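Local coordinates for probable sulfate-binding lipoprotein SubI (Mycobacterium tuberculosis, PDB 6DDN) that probably binds sulfate outside the cytoplasmic membrane and delivers it for uptake into the cell, at residues A[134-142]-A[290-301]. Numbering follows the deposited sequence.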
loop_
_atom_site.group_PDB
_atom_site.type_symbol
_atom_site.label_atom_id
_atom_site.label_comp_id
_atom_site.label_asym_id
_atom_site.label_seq_id
_atom_site.Cartn_x
_atom_site.Cartn_y
_atom_site.Cartn_z
ATOM N N LYS A 134 1.070 -13.484 8.973
ATOM C CA LYS A 134 0.020 -13.432 7.955
ATOM C C LYS A 134 0.543 -12.927 6.614
ATOM O O LYS A 134 -0.236 -12.459 5.776
ATOM C CB LYS A 134 -1.170 -12.577 8.408
ATOM C CG LYS A 134 -1.850 -13.083 9.655
ATOM C CD LYS A 134 -3.346 -13.102 9.466
ATOM C CE LYS A 134 -4.062 -13.084 10.798
ATOM N NZ LYS A 134 -5.515 -13.283 10.600
ATOM N N GLY A 135 1.852 -13.022 6.395
ATOM C CA GLY A 135 2.435 -12.573 5.149
ATOM C C GLY A 135 2.510 -11.074 4.983
ATOM O O GLY A 135 2.690 -10.597 3.861
ATOM N N ILE A 136 2.378 -10.314 6.066
ATOM C CA ILE A 136 2.413 -8.857 6.020
ATOM C C ILE A 136 3.678 -8.397 6.743
ATOM O O ILE A 136 3.751 -8.480 7.979
ATOM C CB ILE A 136 1.152 -8.241 6.639
ATOM C CG1 ILE A 136 -0.037 -8.434 5.695
ATOM C CG2 ILE A 136 1.351 -6.759 6.912
ATOM C CD1 ILE A 136 -1.297 -8.894 6.381
ATOM N N PRO A 137 4.702 -7.926 6.023
ATOM C CA PRO A 137 5.943 -7.500 6.681
ATOM C C PRO A 137 5.950 -6.024 7.044
ATOM O O PRO A 137 6.775 -5.583 7.852
ATOM C CB PRO A 137 7.008 -7.816 5.628
ATOM C CG PRO A 137 6.296 -7.582 4.334
ATOM C CD PRO A 137 4.846 -7.966 4.556
ATOM N N PHE A 138 5.051 -5.251 6.444
ATOM C CA PHE A 138 4.961 -3.824 6.718
ATOM C C PHE A 138 3.604 -3.328 6.237
ATOM O O PHE A 138 2.800 -4.085 5.687
ATOM C CB PHE A 138 6.112 -3.053 6.059
ATOM C CG PHE A 138 6.161 -3.186 4.560
ATOM C CD1 PHE A 138 5.380 -2.378 3.746
ATOM C CD2 PHE A 138 7.001 -4.110 3.965
ATOM C CE1 PHE A 138 5.427 -2.501 2.367
ATOM C CE2 PHE A 138 7.054 -4.237 2.588
ATOM C CZ PHE A 138 6.267 -3.431 1.789
ATOM N N GLY A 139 3.363 -2.043 6.446
ATOM C CA GLY A 139 2.129 -1.437 6.004
ATOM C C GLY A 139 2.202 0.068 6.100
ATOM O O GLY A 139 3.286 0.650 6.155
ATOM N N SER A 140 1.033 0.693 6.132
ATOM C CA SER A 140 0.950 2.147 6.187
ATOM C C SER A 140 -0.450 2.532 6.648
ATOM O O SER A 140 -1.211 1.695 7.144
ATOM C CB SER A 140 1.290 2.764 4.825
ATOM O OG SER A 140 1.500 4.160 4.931
ATOM N N VAL A 141 -0.786 3.810 6.491
ATOM C CA VAL A 141 -2.134 4.307 6.728
ATOM C C VAL A 141 -2.507 5.232 5.580
ATOM O O VAL A 141 -1.644 5.818 4.920
ATOM C CB VAL A 141 -2.264 5.050 8.076
ATOM C CG1 VAL A 141 -2.090 4.091 9.236
ATOM C CG2 VAL A 141 -1.251 6.182 8.155
ATOM N N VAL A 142 -3.811 5.357 5.341
ATOM C CA VAL A 142 -4.293 6.296 4.340
ATOM C C VAL A 142 -4.100 7.717 4.850
ATOM O O VAL A 142 -4.396 8.026 6.013
ATOM C CB VAL A 142 -5.767 6.008 4.009
ATOM C CG1 VAL A 142 -6.290 7.015 3.010
ATOM C CG2 VAL A 142 -5.920 4.592 3.476
ATOM N N GLN A 290 13.253 -4.626 9.310
ATOM C CA GLN A 290 12.111 -3.901 9.857
ATOM C C GLN A 290 12.488 -2.468 10.206
ATOM O O GLN A 290 11.702 -1.540 9.981
ATOM C CB GLN A 290 11.563 -4.630 11.082
ATOM C CG GLN A 290 10.841 -5.920 10.749
ATOM C CD GLN A 290 9.481 -5.680 10.128
ATOM O OE1 GLN A 290 8.515 -5.377 10.826
ATOM N NE2 GLN A 290 9.400 -5.811 8.809
ATOM N N LYS A 291 13.689 -2.266 10.754
ATOM C CA LYS A 291 14.174 -0.910 10.979
ATOM C C LYS A 291 14.299 -0.152 9.663
ATOM O O LYS A 291 13.968 1.036 9.585
ATOM C CB LYS A 291 15.522 -0.942 11.699
ATOM C CG LYS A 291 15.448 -1.169 13.194
ATOM C CD LYS A 291 16.845 -1.150 13.795
ATOM C CE LYS A 291 16.827 -1.450 15.285
ATOM N NZ LYS A 291 18.170 -1.892 15.760
ATOM N N LEU A 292 14.773 -0.830 8.614
ATOM C CA LEU A 292 15.000 -0.162 7.336
ATOM C C LEU A 292 13.687 0.271 6.696
ATOM O O LEU A 292 13.567 1.402 6.210
ATOM C CB LEU A 292 15.782 -1.082 6.399
ATOM C CG LEU A 292 17.218 -1.393 6.818
ATOM C CD1 LEU A 292 17.758 -2.545 6.000
ATOM C CD2 LEU A 292 18.106 -0.166 6.678
ATOM N N TRP A 293 12.694 -0.622 6.676
ATOM C CA TRP A 293 11.370 -0.248 6.187
ATOM C C TRP A 293 10.825 0.946 6.960
ATOM O O TRP A 293 10.323 1.909 6.368
ATOM C CB TRP A 293 10.411 -1.434 6.298
ATOM C CG TRP A 293 10.599 -2.484 5.247
ATOM C CD1 TRP A 293 11.130 -3.727 5.421
ATOM C CD2 TRP A 293 10.242 -2.389 3.862
ATOM N NE1 TRP A 293 11.133 -4.412 4.230
ATOM C CE2 TRP A 293 10.592 -3.612 3.257
ATOM C CE3 TRP A 293 9.663 -1.388 3.075
ATOM C CZ2 TRP A 293 10.384 -3.863 1.900
ATOM C CZ3 TRP A 293 9.452 -1.641 1.729
ATOM C CH2 TRP A 293 9.817 -2.865 1.155
ATOM N N ALA A 294 10.919 0.895 8.292
ATOM C CA ALA A 294 10.481 2.014 9.117
ATOM C C ALA A 294 11.198 3.295 8.717
ATOM O O ALA A 294 10.562 4.330 8.485
ATOM C CB ALA A 294 10.717 1.697 10.593
ATOM N N GLN A 295 12.528 3.235 8.605
ATOM C CA GLN A 295 13.299 4.407 8.202
ATOM C C GLN A 295 12.900 4.897 6.816
ATOM O O GLN A 295 13.033 6.090 6.519
ATOM C CB GLN A 295 14.793 4.085 8.246
ATOM C CG GLN A 295 15.335 3.911 9.655
ATOM C CD GLN A 295 16.579 3.049 9.704
ATOM O OE1 GLN A 295 17.253 2.845 8.694
ATOM N NE2 GLN A 295 16.887 2.532 10.886
ATOM N N ALA A 296 12.406 4.000 5.962
ATOM C CA ALA A 296 11.935 4.369 4.634
ATOM C C ALA A 296 10.514 4.922 4.635
ATOM O O ALA A 296 10.027 5.329 3.577
ATOM C CB ALA A 296 12.015 3.162 3.693
ATOM N N GLY A 297 9.842 4.948 5.781
ATOM C CA GLY A 297 8.501 5.481 5.865
ATOM C C GLY A 297 7.391 4.456 5.865
ATOM O O GLY A 297 6.218 4.844 5.833
ATOM N N PHE A 298 7.716 3.169 5.898
ATOM C CA PHE A 298 6.720 2.107 5.932
ATOM C C PHE A 298 6.592 1.597 7.361
ATOM O O PHE A 298 7.601 1.344 8.027
ATOM C CB PHE A 298 7.101 0.965 4.987
ATOM C CG PHE A 298 7.290 1.392 3.555
ATOM C CD1 PHE A 298 8.466 1.999 3.145
ATOM C CD2 PHE A 298 6.293 1.176 2.617
ATOM C CE1 PHE A 298 8.640 2.391 1.830
ATOM C CE2 PHE A 298 6.463 1.561 1.300
ATOM C CZ PHE A 298 7.637 2.172 0.907
ATOM N N ARG A 299 5.362 1.450 7.826
ATOM C CA ARG A 299 5.133 1.058 9.210
ATOM C C ARG A 299 5.474 -0.413 9.412
ATOM O O ARG A 299 4.854 -1.278 8.782
ATOM C CB ARG A 299 3.686 1.346 9.598
ATOM C CG ARG A 299 3.452 2.811 9.900
ATOM C CD ARG A 299 1.988 3.192 9.866
ATOM N NE ARG A 299 1.820 4.627 10.074
ATOM C CZ ARG A 299 1.233 5.167 11.138
ATOM N NH1 ARG A 299 0.753 4.391 12.101
ATOM N NH2 ARG A 299 1.132 6.486 11.240
ATOM N N PRO A 300 6.435 -0.741 10.267
ATOM C CA PRO A 300 6.842 -2.139 10.428
ATOM C C PRO A 300 5.860 -2.924 11.283
ATOM O O PRO A 300 5.084 -2.370 12.064
ATOM C CB PRO A 300 8.201 -2.024 11.125
ATOM C CG PRO A 300 8.077 -0.774 11.935
ATOM C CD PRO A 300 7.230 0.169 11.110
ATOM N N VAL A 301 5.914 -4.248 11.120
ATOM C CA VAL A 301 5.077 -5.152 11.904
ATOM C C VAL A 301 5.794 -5.704 13.127
ATOM O O VAL A 301 5.131 -6.260 14.017
ATOM C CB VAL A 301 4.549 -6.320 11.044
ATOM C CG1 VAL A 301 3.702 -5.790 9.901
ATOM C CG2 VAL A 301 5.700 -7.162 10.521
HETATM O O HOH W 1 3.779 4.457 6.434
#
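One face of the F138 phenyl ring lies against the six-membered ring of W293 in a face-to-face stack, centroids 3.9 Å apart and planes inclined by 23°. F138 CD2 lies over the centre of the indole, whereas W293 CZ3 lies over the F138 ring, offset toward its rim. The approach is closest at F138 CE2, 3.4 Å from W293 CH2. F298 completes the aromatic cluster: its CD2 comes within 3.8 Å of F138 CE1 in an oblique pair, W293 CE3 lies over one of its faces, and its own CD1 meets the edge of the indole. At the F298 rim sit W293 O and A296 CB. With chi1 at 60°, F138 CG stands between the backbone N and the carbonyl carbon, and the ring is directed to the indole. W66 meets W293 edge-to-face, and Q284 OE1 accepts from W293 NE1.

The backbones form a short antiparallel pairing, in which 299-300 is added to strand 138-147 of a mixed sheet consistent with the periplasmic-binding-protein fold of this family. Helix 287-295 ends in a Schellman motif at G297, whose positive phi turns the chain back to the sheet. G139 and R299 are the hydrogen-bonded pair; F138 and P300 are the adjacent non-hydrogen-bonded pair.

Where the strand begins, Q290 bends at chi2 (-74°) and its NE2 donates to P137 O (2.8 Å) almost in its own amide plane; NE2 also donates to Q284 O. V301 sets CG1 and CG2 against the carbonyl oxygens of I136 and P137, CG1 also lying 3.9 Å from I136 CG2.

Beyond G139, the extended R299 side chain runs along the strand until V141 covers one face of its guanidinium, with V141 CG2 3.9 Å from R299 NH2. E237 forms a salt bridge with NE, and P314 O accepts from NH2.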